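Long-range contact in zinc phosphodiesterase ELAC protein 1 (Homo sapiens, PDB 3ZWF), which cleaves RNA as a zinc-dependent phosphodiesterase, removing the 2',3'-cyclic phosphate from tRNAs during tRNA repair and showing some tRNA 3'-processing endonuclease activity: residues A[176-180]-A[250-256]. Sequence-based numbering, arbitrary orientation. Where two conformers were deposited one is given.
Sequences FRLFH and GDCSGVV. With ZN (zinc ion), chain E; ZN (zinc ion), chain D.
His180 and Asp251 run side by side and meet at one zinc ion, which takes NE2 of His180 at 2.3 Å and OD2 of Asp251 at 2.4 Å. CB of Asp251 lies over one face of the His180 ring in a CH-pi contact, 3.4 Å from its centroid, with carboxylate and ring planes 84° apart. With CG of His180 anti to the backbone N (chi1 -175°), NE2 reaches the metal, and ND1 hydrogen-bonds the carbonyl O of Gly288, fixing the ring's rotation. OD2 of Asp251 also binds the other zinc ion, at 2.2 Å, so it and a shared water bridge both metals; His60 and His62 also bind the zinc held by His180, and Asp64, His65 and His311 the other.

Beyond Asp251, the chain is tied to strand 171-179 by three backbone hydrogen bonds. Ser253 N donates to Phe179 O (3.0 Å), and Phe179 N to Gly254 O; the N-H of Val256 points almost straight at Arg177 O (175° at the hydrogen), from above the carbonyl plane. Leu178 and Val255 form an antiparallel non-hydrogen-bonded pair, CD2 against CG2 at 3.8 Å, and the leucine CB packs on Cys252 CB. CG1 of Val256 sits over one face of the Arg177 guanidinium, whose NH1 is hydrogen-bonded to Thr124 OG1. Strand-end loops meeting at a dinuclear zinc centre with a bridging aspartate are characteristic of the metallo-beta-lactamase fold of RNase Z.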
loop_
_atom_site.group_PDB
_atom_site.type_symbol
_atom_site.label_atom_id
_atom_site.label_comp_id
_atom_site.label_asym_id
_atom_site.label_seq_id
_atom_site.Cartn_x
_atom_site.Cartn_y
_atom_site.Cartn_z
ATOM N N PHE A 176 -8.101 11.785 -21.411
ATOM C CA PHE A 176 -7.639 13.092 -21.856
ATOM C C PHE A 176 -6.631 13.662 -20.856
ATOM O O PHE A 176 -6.550 13.223 -19.709
ATOM C CB PHE A 176 -8.805 14.069 -22.098
ATOM C CG PHE A 176 -9.760 14.230 -20.920
ATOM C CD1 PHE A 176 -10.771 13.323 -20.680
ATOM C CD2 PHE A 176 -9.614 15.295 -20.041
ATOM C CE1 PHE A 176 -11.601 13.467 -19.607
ATOM C CE2 PHE A 176 -10.480 15.481 -18.958
ATOM C CZ PHE A 176 -11.486 14.556 -18.737
ATOM N N ARG A 177 -5.880 14.648 -21.319
ATOM C CA ARG A 177 -4.731 15.160 -20.593
ATOM C C ARG A 177 -5.133 16.272 -19.634
ATOM O O ARG A 177 -5.893 17.206 -20.004
ATOM C CB ARG A 177 -3.674 15.699 -21.541
ATOM C CG ARG A 177 -3.102 14.641 -22.495
ATOM C CD ARG A 177 -2.182 15.289 -23.514
ATOM N NE ARG A 177 -2.938 16.181 -24.369
ATOM C CZ ARG A 177 -2.432 17.179 -25.078
ATOM N NH1 ARG A 177 -1.130 17.437 -25.065
ATOM N NH2 ARG A 177 -3.242 17.928 -25.817
ATOM N N LEU A 178 -4.587 16.137 -18.431
ATOM C CA LEU A 178 -4.663 17.137 -17.374
ATOM C C LEU A 178 -3.290 17.683 -17.027
ATOM O O LEU A 178 -2.278 17.093 -17.398
ATOM C CB LEU A 178 -5.301 16.545 -16.097
ATOM C CG LEU A 178 -6.637 15.834 -16.293
ATOM C CD1 LEU A 178 -7.203 15.275 -14.988
ATOM C CD2 LEU A 178 -7.684 16.816 -16.855
ATOM N N PHE A 179 -3.258 18.840 -16.379
ATOM C CA PHE A 179 -2.024 19.460 -15.918
ATOM C C PHE A 179 -1.892 19.236 -14.417
ATOM O O PHE A 179 -2.788 19.589 -13.659
ATOM C CB PHE A 179 -2.001 20.951 -16.188
ATOM C CG PHE A 179 -0.650 21.557 -16.004
ATOM C CD1 PHE A 179 -0.234 22.019 -14.755
ATOM C CD2 PHE A 179 0.255 21.613 -17.083
ATOM C CE1 PHE A 179 1.063 22.520 -14.580
ATOM C CE2 PHE A 179 1.551 22.144 -16.916
ATOM C CZ PHE A 179 1.948 22.589 -15.646
ATOM N N HIS A 180 -0.768 18.653 -14.001
ATOM C CA HIS A 180 -0.515 18.395 -12.606
ATOM C C HIS A 180 1.005 18.477 -12.374
ATOM O O HIS A 180 1.766 18.784 -13.304
ATOM C CB HIS A 180 -1.161 17.054 -12.243
ATOM C CG HIS A 180 -1.100 16.682 -10.780
ATOM N ND1 HIS A 180 -1.466 17.530 -9.748
ATOM C CD2 HIS A 180 -0.745 15.512 -10.196
ATOM C CE1 HIS A 180 -1.293 16.898 -8.588
ATOM N NE2 HIS A 180 -0.872 15.672 -8.835
ATOM N N GLY A 250 -8.377 12.952 -12.696
ATOM C CA GLY A 250 -7.262 12.902 -11.728
ATOM C C GLY A 250 -6.904 14.275 -11.172
ATOM O O GLY A 250 -7.447 15.325 -11.586
ATOM N N ASP A 251 -5.975 14.272 -10.217
ATOM C CA ASP A 251 -5.442 15.506 -9.640
ATOM C C ASP A 251 -5.020 16.422 -10.786
ATOM O O ASP A 251 -4.424 16.002 -11.765
ATOM C CB ASP A 251 -4.190 15.270 -8.824
ATOM C CG ASP A 251 -4.421 14.393 -7.577
ATOM O OD1 ASP A 251 -5.541 13.930 -7.314
ATOM O OD2 ASP A 251 -3.412 14.138 -6.865
ATOM N N CYS A 252 -5.337 17.696 -10.622
ATOM C CA CYS A 252 -5.045 18.702 -11.660
ATOM C C CYS A 252 -5.304 20.117 -11.155
ATOM O O CYS A 252 -6.081 20.330 -10.242
ATOM C CB CYS A 252 -5.900 18.453 -12.907
ATOM S SG CYS A 252 -7.648 18.706 -12.745
ATOM N N SER A 253 -4.659 21.047 -11.850
ATOM C CA SER A 253 -4.875 22.486 -11.748
ATOM C C SER A 253 -5.537 23.028 -13.021
ATOM O O SER A 253 -5.820 24.228 -13.124
ATOM C CB SER A 253 -3.525 23.180 -11.553
ATOM O OG SER A 253 -3.673 24.565 -11.323
ATOM N N GLY A 254 -5.756 22.143 -13.984
ATOM C CA GLY A 254 -6.386 22.504 -15.250
ATOM C C GLY A 254 -6.314 21.369 -16.269
ATOM O O GLY A 254 -5.730 20.307 -16.017
ATOM N N VAL A 255 -6.931 21.610 -17.423
ATOM C CA VAL A 255 -6.993 20.640 -18.507
ATOM C C VAL A 255 -6.085 21.166 -19.604
ATOM O O VAL A 255 -6.030 22.378 -19.823
ATOM C CB VAL A 255 -8.469 20.509 -19.053
ATOM C CG1 VAL A 255 -8.545 19.572 -20.265
ATOM C CG2 VAL A 255 -9.406 20.064 -17.948
ATOM N N VAL A 256 -5.413 20.268 -20.328
ATOM C CA VAL A 256 -4.468 20.670 -21.330
ATOM C C VAL A 256 -5.196 20.670 -22.662
ATOM O O VAL A 256 -5.614 19.615 -23.146
ATOM C CB VAL A 256 -3.266 19.748 -21.445
ATOM C CG1 VAL A 256 -2.304 20.269 -22.506
ATOM C CG2 VAL A 256 -2.606 19.652 -20.153
HETATM ZN ZN ZN E . -1.089 13.936 -7.351
HETATM ZN ZN ZN D . -3.424 12.901 -5.069
HETATM O O HOH W 1 -7.080 17.558 -22.451
HETATM O O HOH W 2 -1.431 12.563 -5.852
#